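PDB 3W5M: alpha-L-rhamnosidase from Streptomyces avermitilis, which hydrolyses terminal non-reducing alpha-L-rhamnose residues from alpha-L-rhamnosides, releasing L-rhamnose from citrus flavonoids and from the arabinogalactan-protein gum arabic. Local coordinates for residues D746-D752 with L847-G853; D757-A762 with F796-Y800; F764-D769 with L788-I792; V801-G805 with L828-A832; L857-L861 with A870-L874. Residue numbers count along the deposited sequence, not the author numbering.

Contact 1. Residues D746-D752 with L847-G853; sequences DWLNVSD and LSTGFLG
This is a buried loop-to-loop contact at the rim of the catalytic (alpha/alpha)6-barrel. Loop 746-752 precedes helix 756-777, and loop 847-853 precedes helix 854-863. Asp746 to Asn749 form a type II beta turn. Asn749 lies over Gly850, their CA atoms 3.5 Å apart. A CB on Gly850 would clash with the carbonyl oxygens of Asp746 and Trp747. The Asp746 carboxylate (chi1 t) gathers backbone amides: OD2 accepts from Gly850 N at 2.7 Å, and OD1 from Gly853 N at 2.8 Å and, weakly, from Leu852 N at 2.9 Å. OD2 is also hydrogen-bonded to Ser813 OG. Backbone hydrogen bonds run from Phe851 N to Trp747 O (2.8 Å) and Val750 N to Ser848 O (3.0 Å). The Trp747 edge (chi1 t) meets the Phe851 face (chi1 m) in a T-shaped stack, Trp747 five-membered ring centroid 5.1 Å from the Phe851 centroid, planes at 80°. This pair borders the rhamnose pocket, near Trp695 and Asp643. Ser848 OG donates a very short 2.4 Å hydrogen bond to Asp752 OD2.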
# COMPACT_ATOMS: atom_id res chain seq x y z
N ASP A 746 13.99 -14.49 -12.79
CA ASP A 746 13.87 -13.21 -13.46
C ASP A 746 12.45 -13.07 -14.03
O ASP A 746 12.23 -12.99 -15.24
CB ASP A 746 14.95 -13.03 -14.55
CG ASP A 746 15.00 -11.61 -15.10
OD1 ASP A 746 14.81 -10.65 -14.32
OD2 ASP A 746 15.24 -11.44 -16.32
N TRP A 747 11.49 -13.04 -13.11
CA TRP A 747 10.05 -12.93 -13.40
C TRP A 747 9.68 -12.02 -14.57
O TRP A 747 10.08 -10.86 -14.63
CB TRP A 747 9.35 -12.45 -12.11
CG TRP A 747 7.86 -12.58 -12.08
CD1 TRP A 747 6.93 -11.56 -12.06
CD2 TRP A 747 7.12 -13.80 -12.00
NE1 TRP A 747 5.67 -12.09 -11.99
CE2 TRP A 747 5.76 -13.46 -11.96
CE3 TRP A 747 7.49 -15.15 -11.98
CZ2 TRP A 747 4.75 -14.43 -11.89
CZ3 TRP A 747 6.50 -16.10 -11.91
CH2 TRP A 747 5.14 -15.74 -11.86
N LEU A 748 8.86 -12.54 -15.48
CA LEU A 748 8.32 -11.77 -16.61
C LEU A 748 9.40 -11.19 -17.56
O LEU A 748 9.22 -10.14 -18.16
CB LEU A 748 7.30 -10.69 -16.12
CG LEU A 748 6.08 -11.31 -15.43
CD1 LEU A 748 5.21 -10.22 -14.79
CD2 LEU A 748 5.27 -12.12 -16.43
N ASN A 749 10.52 -11.90 -17.68
CA ASN A 749 11.46 -11.64 -18.78
C ASN A 749 10.77 -11.84 -20.14
O ASN A 749 9.75 -12.54 -20.21
CB ASN A 749 12.66 -12.60 -18.65
CG ASN A 749 12.27 -14.06 -18.76
OD1 ASN A 749 11.96 -14.54 -19.86
ND2 ASN A 749 12.29 -14.78 -17.64
N VAL A 750 11.34 -11.27 -21.21
CA VAL A 750 10.79 -11.41 -22.57
C VAL A 750 11.47 -12.59 -23.28
O VAL A 750 12.46 -12.40 -24.00
CB VAL A 750 11.01 -10.14 -23.43
CG1 VAL A 750 10.10 -10.16 -24.67
CG2 VAL A 750 10.76 -8.87 -22.63
N SER A 751 10.92 -13.79 -23.07
CA SER A 751 11.43 -15.04 -23.65
C SER A 751 12.96 -15.15 -23.61
O SER A 751 13.61 -15.35 -24.64
CB SER A 751 10.89 -15.26 -25.07
OG SER A 751 11.28 -16.54 -25.55
N ASP A 752 13.51 -15.00 -22.41
CA ASP A 752 14.96 -15.05 -22.20
C ASP A 752 15.10 -15.49 -20.74
O ASP A 752 15.43 -14.67 -19.88
CB ASP A 752 15.56 -13.66 -22.44
CG ASP A 752 17.07 -13.68 -22.74
OD1 ASP A 752 17.60 -14.72 -23.17
OD2 ASP A 752 17.73 -12.61 -22.58
N LEU A 847 15.78 -4.65 -24.79
CA LEU A 847 16.04 -5.43 -23.60
C LEU A 847 15.27 -6.75 -23.63
O LEU A 847 14.32 -6.90 -24.38
CB LEU A 847 15.67 -4.61 -22.35
CG LEU A 847 14.21 -4.17 -22.14
CD1 LEU A 847 13.35 -5.31 -21.60
CD2 LEU A 847 14.20 -2.99 -21.18
N SER A 848 15.67 -7.69 -22.80
CA SER A 848 14.90 -8.91 -22.65
C SER A 848 14.71 -9.28 -21.18
O SER A 848 14.19 -10.34 -20.85
CB SER A 848 15.61 -10.06 -23.38
OG SER A 848 16.73 -10.44 -22.63
N THR A 849 15.13 -8.38 -20.31
CA THR A 849 15.19 -8.67 -18.87
C THR A 849 13.81 -8.63 -18.19
O THR A 849 12.97 -7.81 -18.58
CB THR A 849 16.10 -7.64 -18.17
OG1 THR A 849 15.74 -6.32 -18.59
CG2 THR A 849 17.55 -7.87 -18.61
N GLY A 850 13.63 -9.45 -17.17
CA GLY A 850 12.46 -9.40 -16.25
C GLY A 850 12.67 -8.54 -14.99
O GLY A 850 13.47 -7.60 -15.01
N PHE A 851 11.95 -8.88 -13.91
CA PHE A 851 11.97 -8.09 -12.66
C PHE A 851 13.33 -7.89 -12.03
O PHE A 851 13.61 -6.79 -11.56
CB PHE A 851 11.04 -8.71 -11.60
CG PHE A 851 9.60 -8.29 -11.76
CD1 PHE A 851 9.08 -7.95 -13.01
CD2 PHE A 851 8.77 -8.21 -10.65
CE1 PHE A 851 7.75 -7.55 -13.17
CE2 PHE A 851 7.43 -7.82 -10.79
CZ PHE A 851 6.92 -7.49 -12.05
N LEU A 852 14.16 -8.93 -12.05
CA LEU A 852 15.44 -8.91 -11.34
C LEU A 852 16.58 -8.32 -12.17
O LEU A 852 17.45 -7.62 -11.63
CB LEU A 852 15.80 -10.31 -10.89
CG LEU A 852 14.94 -10.97 -9.82
CD1 LEU A 852 15.55 -12.33 -9.52
CD2 LEU A 852 14.89 -10.10 -8.57
N GLY A 853 16.57 -8.60 -13.47
CA GLY A 853 17.51 -8.00 -14.41
C GLY A 853 17.31 -6.54 -14.74
O GLY A 853 18.28 -5.81 -14.86

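Contact 2. Residues D757-A762 with F796-Y800; sequences DVIATA and FQTAY
Tyr800 lays one ring face against Val758, whose CG2 makes a CH-pi contact 4.1 Å from the ring centroid. The two residues belong to antiparallel neighbouring helices of the catalytic (alpha/alpha)6-barrel, 756-777 and 783-800. The segment axes run at 174° and approach to 11.0 Å, a wide gap bridged by two aromatic rings. CA atoms pair Val758 with Tyr800 (6.9 Å) and Thr761 with Phe796 (6.7 Å). Phe796 takes chi1 t and reaches across to Val758 and Ala762. Its CE2 lies 3.4 Å from Val758 O and 3.8 Å from Ala762 CB, and its CZ lies 4.0 Å from Val758 CG1. Tyr800 (chi1 -40°) extends to the polar edge of the contact. There its OH is 3.1 Å from Thr761 OG1. Thr761 (chi1 m) donates from OG1 to Asp757 O at 3.0 Å, and OG1 is also hydrogen-bonded to Arg739 N. Asp757 OD2 forms a salt bridge with Lys808. One water links the helices, 2.5 Å from Asp757 OD2 and 2.7 Å from Tyr800 OH.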
# COMPACT_ATOMS: atom_id res chain seq x y z
N ASP A 757 19.02 -21.45 -10.59
CA ASP A 757 20.17 -21.69 -9.70
C ASP A 757 21.28 -20.63 -9.84
O ASP A 757 21.91 -20.28 -8.86
CB ASP A 757 20.75 -23.12 -9.83
CG ASP A 757 21.13 -23.48 -11.27
OD1 ASP A 757 20.48 -23.01 -12.23
OD2 ASP A 757 22.09 -24.27 -11.44
N VAL A 758 21.48 -20.11 -11.04
CA VAL A 758 22.37 -18.96 -11.27
C VAL A 758 21.84 -17.75 -10.48
O VAL A 758 22.58 -17.08 -9.76
CB VAL A 758 22.47 -18.61 -12.77
CG1 VAL A 758 23.29 -17.34 -13.01
CG2 VAL A 758 23.07 -19.77 -13.55
N ILE A 759 20.55 -17.50 -10.61
CA ILE A 759 19.89 -16.41 -9.88
C ILE A 759 20.02 -16.56 -8.38
O ILE A 759 20.42 -15.62 -7.68
CB ILE A 759 18.39 -16.30 -10.21
CG1 ILE A 759 18.12 -15.95 -11.69
CG2 ILE A 759 17.69 -15.35 -9.23
CD1 ILE A 759 18.81 -14.72 -12.23
N ALA A 760 19.66 -17.74 -7.88
CA ALA A 760 19.64 -17.98 -6.45
C ALA A 760 21.02 -17.90 -5.84
O ALA A 760 21.20 -17.33 -4.77
CB ALA A 760 18.99 -19.31 -6.14
N THR A 761 22.02 -18.48 -6.52
CA THR A 761 23.37 -18.42 -5.98
C THR A 761 23.91 -16.96 -6.06
O THR A 761 24.58 -16.53 -5.14
CB THR A 761 24.31 -19.45 -6.64
OG1 THR A 761 23.72 -20.76 -6.55
CG2 THR A 761 25.61 -19.50 -5.86
N ALA A 762 23.57 -16.21 -7.11
CA ALA A 762 24.00 -14.81 -7.24
C ALA A 762 23.43 -13.96 -6.08
O ALA A 762 24.15 -13.20 -5.41
CB ALA A 762 23.58 -14.25 -8.58
N PHE A 796 30.39 -19.80 -7.11
CA PHE A 796 29.62 -19.28 -8.22
C PHE A 796 30.38 -19.27 -9.54
O PHE A 796 29.84 -19.68 -10.59
CB PHE A 796 29.10 -17.86 -7.92
CG PHE A 796 28.21 -17.32 -8.98
CD1 PHE A 796 28.74 -16.76 -10.14
CD2 PHE A 796 26.81 -17.37 -8.83
CE1 PHE A 796 27.91 -16.27 -11.14
CE2 PHE A 796 25.98 -16.88 -9.82
CZ PHE A 796 26.52 -16.33 -10.97
N GLN A 797 31.63 -18.79 -9.52
CA GLN A 797 32.38 -18.61 -10.76
C GLN A 797 32.71 -19.96 -11.37
O GLN A 797 32.61 -20.15 -12.57
CB GLN A 797 33.68 -17.85 -10.52
CG GLN A 797 33.48 -16.34 -10.43
CD GLN A 797 34.59 -15.67 -9.65
OE1 GLN A 797 35.44 -16.35 -9.06
NE2 GLN A 797 34.60 -14.35 -9.64
N THR A 798 33.05 -20.90 -10.50
CA THR A 798 33.34 -22.26 -10.93
C THR A 798 32.14 -22.94 -11.61
O THR A 798 32.31 -23.65 -12.61
CB THR A 798 33.87 -23.10 -9.76
OG1 THR A 798 35.09 -22.51 -9.30
CG2 THR A 798 34.15 -24.54 -10.20
N ALA A 799 30.95 -22.68 -11.08
CA ALA A 799 29.75 -23.38 -11.53
C ALA A 799 29.16 -22.79 -12.78
O ALA A 799 28.68 -23.53 -13.64
CB ALA A 799 28.70 -23.45 -10.40
N TYR A 800 29.21 -21.46 -12.92
CA TYR A 800 28.42 -20.79 -13.95
C TYR A 800 29.16 -19.89 -14.92
O TYR A 800 28.56 -19.44 -15.92
CB TYR A 800 27.24 -20.01 -13.30
CG TYR A 800 26.54 -20.72 -12.15
CD1 TYR A 800 25.80 -21.90 -12.36
CD2 TYR A 800 26.59 -20.20 -10.85
CE1 TYR A 800 25.16 -22.53 -11.30
CE2 TYR A 800 25.96 -20.82 -9.79
CZ TYR A 800 25.23 -21.97 -10.01
OH TYR A 800 24.62 -22.57 -8.94
O HOH W 1 23.69 -25.00 -9.72

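Contact 3. Residues F764-D769 with L788-I792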
# COMPACT_ATOMS: atom_id res chain seq x y z
N PHE A 764 22.42 -15.04 -3.09
CA PHE A 764 23.05 -15.50 -1.86
C PHE A 764 24.37 -14.76 -1.61
O PHE A 764 24.59 -14.20 -0.52
CB PHE A 764 23.22 -17.05 -1.95
CG PHE A 764 23.87 -17.71 -0.75
CD1 PHE A 764 23.85 -17.15 0.53
CD2 PHE A 764 24.48 -18.95 -0.90
CE1 PHE A 764 24.44 -17.80 1.61
CE2 PHE A 764 25.06 -19.61 0.19
CZ PHE A 764 25.04 -19.03 1.44
N ALA A 765 25.25 -14.76 -2.61
CA ALA A 765 26.51 -14.02 -2.57
C ALA A 765 26.29 -12.54 -2.29
O ALA A 765 26.98 -11.97 -1.45
CB ALA A 765 27.27 -14.17 -3.88
N HIS A 766 25.35 -11.93 -3.02
CA HIS A 766 25.10 -10.50 -2.89
C HIS A 766 24.64 -10.14 -1.47
O HIS A 766 25.04 -9.10 -0.92
CB HIS A 766 24.03 -10.04 -3.90
CG HIS A 766 23.85 -8.55 -3.96
ND1 HIS A 766 24.87 -7.68 -4.27
CD2 HIS A 766 22.74 -7.79 -3.76
CE1 HIS A 766 24.40 -6.44 -4.27
NE2 HIS A 766 23.12 -6.48 -3.96
N SER A 767 23.77 -10.99 -0.91
CA SER A 767 23.35 -10.81 0.48
C SER A 767 24.54 -10.91 1.47
O SER A 767 24.62 -10.13 2.41
CB SER A 767 22.24 -11.78 0.86
OG SER A 767 21.04 -11.33 0.28
N ALA A 768 25.45 -11.86 1.24
CA ALA A 768 26.66 -11.95 2.06
C ALA A 768 27.53 -10.69 1.94
O ALA A 768 28.10 -10.21 2.93
CB ALA A 768 27.48 -13.19 1.68
N ASP A 769 27.64 -10.16 0.72
CA ASP A 769 28.40 -8.96 0.39
C ASP A 769 27.80 -7.78 1.15
O ASP A 769 28.51 -7.02 1.82
CB ASP A 769 28.32 -8.71 -1.12
CG ASP A 769 29.11 -7.49 -1.59
OD1 ASP A 769 29.71 -6.74 -0.79
OD2 ASP A 769 29.13 -7.27 -2.82
N LEU A 788 32.48 -15.39 3.88
CA LEU A 788 31.33 -16.06 3.26
C LEU A 788 31.14 -15.63 1.83
O LEU A 788 30.94 -16.47 0.97
CB LEU A 788 30.04 -15.81 4.05
CG LEU A 788 28.78 -16.41 3.42
CD1 LEU A 788 28.86 -17.94 3.29
CD2 LEU A 788 27.55 -16.03 4.23
N PHE A 789 31.15 -14.31 1.58
CA PHE A 789 31.04 -13.74 0.24
C PHE A 789 32.11 -14.28 -0.70
O PHE A 789 31.78 -14.75 -1.80
CB PHE A 789 31.11 -12.20 0.26
CG PHE A 789 31.12 -11.57 -1.11
CD1 PHE A 789 30.16 -11.90 -2.06
CD2 PHE A 789 32.10 -10.64 -1.45
CE1 PHE A 789 30.16 -11.30 -3.32
CE2 PHE A 789 32.11 -10.04 -2.70
CZ PHE A 789 31.15 -10.38 -3.65
N THR A 790 33.37 -14.22 -0.26
CA THR A 790 34.52 -14.80 -1.01
C THR A 790 34.26 -16.26 -1.43
O THR A 790 34.50 -16.64 -2.58
CB THR A 790 35.80 -14.78 -0.14
OG1 THR A 790 36.06 -13.43 0.28
CG2 THR A 790 37.01 -15.29 -0.94
N ARG A 791 33.76 -17.06 -0.49
CA ARG A 791 33.53 -18.49 -0.76
C ARG A 791 32.38 -18.75 -1.73
O ARG A 791 32.48 -19.63 -2.58
CB ARG A 791 33.39 -19.28 0.52
CG ARG A 791 34.69 -19.37 1.28
CD ARG A 791 34.58 -20.29 2.47
NE ARG A 791 33.82 -19.68 3.55
CZ ARG A 791 32.60 -20.06 3.92
NH1 ARG A 791 31.98 -21.05 3.28
NH2 ARG A 791 31.99 -19.45 4.92
N ILE A 792 31.31 -17.96 -1.63
CA ILE A 792 30.21 -18.07 -2.58
C ILE A 792 30.59 -17.61 -3.97
O ILE A 792 30.22 -18.25 -4.96
CB ILE A 792 28.96 -17.29 -2.15
CG1 ILE A 792 28.52 -17.74 -0.76
CG2 ILE A 792 27.82 -17.59 -3.13
CD1 ILE A 792 27.48 -16.81 -0.14
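Phe764 opens this stretch of helix 756-777, which packs against helix 783-800 as an antiparallel pair in the (alpha/alpha)6-barrel. The segment axes cross at -158° and come within 8.4 Å. With chi1 t, the Phe764 ring reaches toward the side chains of the second helix. Ile792 CD1 sits almost on the ring normal, 3.4 Å from the centroid, in a close CH-pi contact. Leu788 CD1 is 4.4 Å from Phe764 CZ. Leu730 and Glu731 of helix 713-732 also touch this side chain. Ala765 CB next meets Ile792 CG2 at 3.5 Å, and Ala765 O lies 3.2 Å from Phe789 CD1. His766 and Ser767 turn to other parts of the domain, and Ser767 OG is hydrogen-bonded to Asp697 OD1. One turn after Ala765, Ala768 points at the partner helix. Its CA is 5.1 Å from that of Phe789, the nearest CA pair of the two segments. The small methyl permits this: Ala768 CB touches Leu788 CD2 at 3.8 Å and Ile792 CD1 at 4.1 Å. The Asp769 carboxylate forms a salt bridge with Arg773, while its methylene covers a face of Phe789, with CB 3.8 Å from the ring centroid.

Contact 4. Residues V801-G805 with L828-A832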
# COMPACT_ATOMS: atom_id res chain seq x y z
N VAL A 801 30.45 -19.62 -14.68
CA VAL A 801 31.20 -18.72 -15.53
C VAL A 801 32.27 -19.51 -16.27
O VAL A 801 33.11 -20.16 -15.65
CB VAL A 801 31.86 -17.56 -14.73
CG1 VAL A 801 32.54 -16.59 -15.67
CG2 VAL A 801 30.82 -16.80 -13.90
N ALA A 802 32.20 -19.46 -17.60
CA ALA A 802 33.13 -20.17 -18.48
C ALA A 802 34.39 -19.34 -18.83
O ALA A 802 34.42 -18.11 -18.66
CB ALA A 802 32.41 -20.59 -19.75
N SER A 803 35.40 -20.02 -19.37
CA SER A 803 36.71 -19.42 -19.65
C SER A 803 36.66 -18.22 -20.56
O SER A 803 37.55 -17.37 -20.49
CB SER A 803 37.66 -20.46 -20.23
OG SER A 803 37.99 -21.38 -19.21
N ASP A 804 35.65 -18.16 -21.43
CA ASP A 804 35.48 -17.03 -22.33
C ASP A 804 34.53 -15.98 -21.77
O ASP A 804 34.17 -15.03 -22.47
CB ASP A 804 35.03 -17.50 -23.72
CG ASP A 804 33.77 -18.37 -23.68
OD1 ASP A 804 33.10 -18.46 -22.62
OD2 ASP A 804 33.44 -18.97 -24.72
N GLY A 805 34.12 -16.16 -20.51
CA GLY A 805 33.25 -15.19 -19.84
C GLY A 805 31.76 -15.39 -20.07
O GLY A 805 30.93 -14.52 -19.72
N LEU A 828 37.44 -11.15 -16.83
CA LEU A 828 36.40 -11.53 -17.79
C LEU A 828 35.22 -10.56 -17.84
O LEU A 828 34.25 -10.83 -18.51
CB LEU A 828 35.89 -12.93 -17.45
CG LEU A 828 36.84 -14.06 -17.86
CD1 LEU A 828 36.47 -15.37 -17.18
CD2 LEU A 828 36.86 -14.17 -19.38
N ARG A 829 35.31 -9.44 -17.13
CA ARG A 829 34.22 -8.45 -17.17
C ARG A 829 34.00 -7.85 -18.55
O ARG A 829 32.86 -7.73 -19.00
CB ARG A 829 34.43 -7.36 -16.11
CG ARG A 829 34.17 -7.86 -14.70
CD ARG A 829 34.33 -6.73 -13.67
NE ARG A 829 33.39 -5.63 -13.90
CZ ARG A 829 32.17 -5.57 -13.37
NH1 ARG A 829 31.75 -6.54 -12.58
NH2 ARG A 829 31.38 -4.54 -13.63
N LYS A 830 35.08 -7.50 -19.23
CA LYS A 830 35.00 -6.99 -20.59
C LYS A 830 34.24 -7.97 -21.49
O LYS A 830 33.33 -7.56 -22.20
CB LYS A 830 36.40 -6.73 -21.15
CG LYS A 830 36.42 -5.99 -22.48
CD LYS A 830 37.84 -5.55 -22.82
CE LYS A 830 37.85 -4.68 -24.07
NZ LYS A 830 37.46 -5.46 -25.28
N ALA A 831 34.64 -9.25 -21.45
CA ALA A 831 34.00 -10.31 -22.25
C ALA A 831 32.52 -10.47 -21.92
O ALA A 831 31.69 -10.57 -22.83
CB ALA A 831 34.73 -11.64 -22.09
N ALA A 832 32.20 -10.49 -20.62
CA ALA A 832 30.82 -10.64 -20.18
C ALA A 832 29.97 -9.46 -20.63
O ALA A 832 28.84 -9.66 -21.10
CB ALA A 832 30.72 -10.88 -18.67
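Leu828 and Gly805 contribute most of the buried area, followed by Asp804. Leu828 is at the N-cap position, right before helix 829-842 in the catalytic (alpha/alpha)6 domain. Its side chain (m,t) projects onto a type I beta turn, Ala802 to Gly805, in the loop after helix 783-800. A 2.7 Å hydrogen bond from Gly805 N to Ala802 O closes the turn. Leu828 CD2 lies 3.5 Å from Ser803 O and 3.6 Å from Gly805 N. Its CD1 lies 3.7 Å from Ala802 O and 4.4 Å from Val801 CG1. Gly805 has phi/psi 86/10, where a CB would press on the preceding carbonyl and lie 3.0 Å from Ala831 CB. Gly805 CA is 5.2 Å from Ala832 CA, and Gly805 O is 3.8 Å from Ala832 CB. The CA-to-CB bond of Asp804 points away, and its backbone makes the contact: Asp804 O is 3.5 Å from Ala831 CB. Methyl groups mostly meet peptide backbone, so the fit depends on shape and small residues rather than polar pairing.

Contact 5. Residues L857-L861 with A870-L874; sequences LLPVL and AYRLL
Leucine side chains fill the space between two consecutive antiparallel helices, 854-863 and 867-875, which form a short helical hairpin in the (alpha/alpha)6-barrel domain. The segment axes run at 154° and approach to 10.0 Å. The nearest CA pair is Leu858 and Ala870, 5.3 Å apart. The first helix is kinked at Pro859, whose nitrogen cannot bond to the turn before. Leu873 (m,t) points toward helix 854-863, and its CD1 is the centre of the packing. Leu873 CD1 lies 3.8 Å from Leu857 CD2, 4.0 Å from Leu858 CD2 and 3.7 Å from Leu861 CD1. Leu857 takes the t,p rotamer, which brings its end nearer to Leu873. Leu858 and Leu861 are m,t. Leu858 CD2 rests 3.7 Å from Ala870 O and 3.9 Å from Ala870 CB. Ala870 is small, and Leu861 closes over it, CB to CB 4.2 Å. Trp925 of helix 923-929 touches Leu858, Ala870 and Leu874; Ile840 of helix 829-842 touches Leu861 and Leu873. Leu874, in t,p, places CD1 4.0 Å from Leu858 CD1.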
# COMPACT_ATOMS: atom_id res chain seq x y z
N LEU A 857 20.14 -3.25 -15.33
CA LEU A 857 20.59 -3.29 -16.74
C LEU A 857 21.27 -2.00 -17.22
O LEU A 857 22.41 -2.02 -17.71
CB LEU A 857 19.41 -3.68 -17.67
CG LEU A 857 19.55 -3.61 -19.20
CD1 LEU A 857 20.47 -4.70 -19.72
CD2 LEU A 857 18.18 -3.72 -19.87
N LEU A 858 20.59 -0.87 -17.11
CA LEU A 858 21.18 0.37 -17.58
C LEU A 858 22.41 0.74 -16.74
O LEU A 858 23.42 1.20 -17.31
CB LEU A 858 20.16 1.52 -17.71
CG LEU A 858 18.98 1.43 -18.71
CD1 LEU A 858 18.39 2.80 -19.00
CD2 LEU A 858 19.38 0.77 -20.02
N PRO A 859 22.35 0.55 -15.40
CA PRO A 859 23.58 0.79 -14.59
C PRO A 859 24.81 -0.07 -15.01
O PRO A 859 25.92 0.47 -15.15
CB PRO A 859 23.12 0.43 -13.17
CG PRO A 859 21.67 0.78 -13.18
CD PRO A 859 21.19 0.30 -14.53
N VAL A 860 24.61 -1.37 -15.22
CA VAL A 860 25.69 -2.26 -15.70
C VAL A 860 26.24 -1.81 -17.06
O VAL A 860 27.47 -1.75 -17.26
CB VAL A 860 25.23 -3.72 -15.73
CG1 VAL A 860 26.09 -4.57 -16.65
CG2 VAL A 860 25.23 -4.29 -14.32
N LEU A 861 25.34 -1.46 -17.98
CA LEU A 861 25.73 -0.93 -19.28
C LEU A 861 26.62 0.32 -19.13
O LEU A 861 27.63 0.44 -19.81
CB LEU A 861 24.51 -0.65 -20.17
CG LEU A 861 23.79 -1.85 -20.78
CD1 LEU A 861 22.50 -1.38 -21.46
CD2 LEU A 861 24.67 -2.57 -21.80
N ALA A 870 22.90 2.21 -23.38
CA ALA A 870 21.87 2.44 -22.36
C ALA A 870 20.86 3.43 -22.91
O ALA A 870 19.65 3.19 -22.78
CB ALA A 870 22.49 2.94 -21.07
N TYR A 871 21.34 4.50 -23.53
CA TYR A 871 20.45 5.49 -24.12
C TYR A 871 19.59 4.89 -25.22
O TYR A 871 18.44 5.26 -25.37
CB TYR A 871 21.22 6.69 -24.63
CG TYR A 871 21.40 7.80 -23.60
CD1 TYR A 871 20.33 8.64 -23.27
CD2 TYR A 871 22.63 8.01 -22.97
CE1 TYR A 871 20.48 9.65 -22.34
CE2 TYR A 871 22.80 9.02 -22.04
CZ TYR A 871 21.72 9.84 -21.73
OH TYR A 871 21.85 10.85 -20.84
N ARG A 872 20.16 3.95 -25.98
CA ARG A 872 19.44 3.33 -27.09
C ARG A 872 18.22 2.59 -26.55
O ARG A 872 17.10 2.77 -27.06
CB ARG A 872 20.36 2.37 -27.86
CG ARG A 872 19.78 1.86 -29.18
CD ARG A 872 19.85 2.90 -30.31
NE ARG A 872 19.61 2.29 -31.62
CZ ARG A 872 20.57 1.77 -32.40
NH1 ARG A 872 21.84 1.79 -32.02
NH2 ARG A 872 20.25 1.23 -33.57
N LEU A 873 18.44 1.79 -25.52
CA LEU A 873 17.37 1.13 -24.79
C LEU A 873 16.39 2.11 -24.18
O LEU A 873 15.17 1.90 -24.24
CB LEU A 873 17.92 0.21 -23.71
CG LEU A 873 18.76 -0.95 -24.22
CD1 LEU A 873 19.17 -1.80 -23.05
CD2 LEU A 873 17.97 -1.76 -25.23
N LEU A 874 16.91 3.20 -23.61
CA LEU A 874 16.07 4.17 -22.92
C LEU A 874 15.09 4.86 -23.87
O LEU A 874 13.91 5.02 -23.54
CB LEU A 874 16.90 5.21 -22.15
CG LEU A 874 16.07 6.16 -21.28
CD1 LEU A 874 15.57 5.46 -20.02
CD2 LEU A 874 16.88 7.40 -20.92

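All five contacts lie in the catalytic (alpha/alpha)6-barrel domain. Contact 1 closes a long loop of chain that holds contacts 2, 3 and 4. It is the one beside the rhamnose pocket, with the Trp747 and Trp695 side chains about 4 Å apart. Contacts 2 and 3 are successive levels of one helix pair, with centres 11 Å apart. Contact 2 joins contact 1 through Leu852 CD1 and Ile759 CG2 at 3.7 Å, and contact 4 through Phe796 CE1 and Val801 CG2 at 4.0 Å. Contact 5 packs on contact 1: Leu847 CB meets Leu857 CD2 at 3.6 Å. Contacts 3, 4 and 5 lie away from the annotated sites.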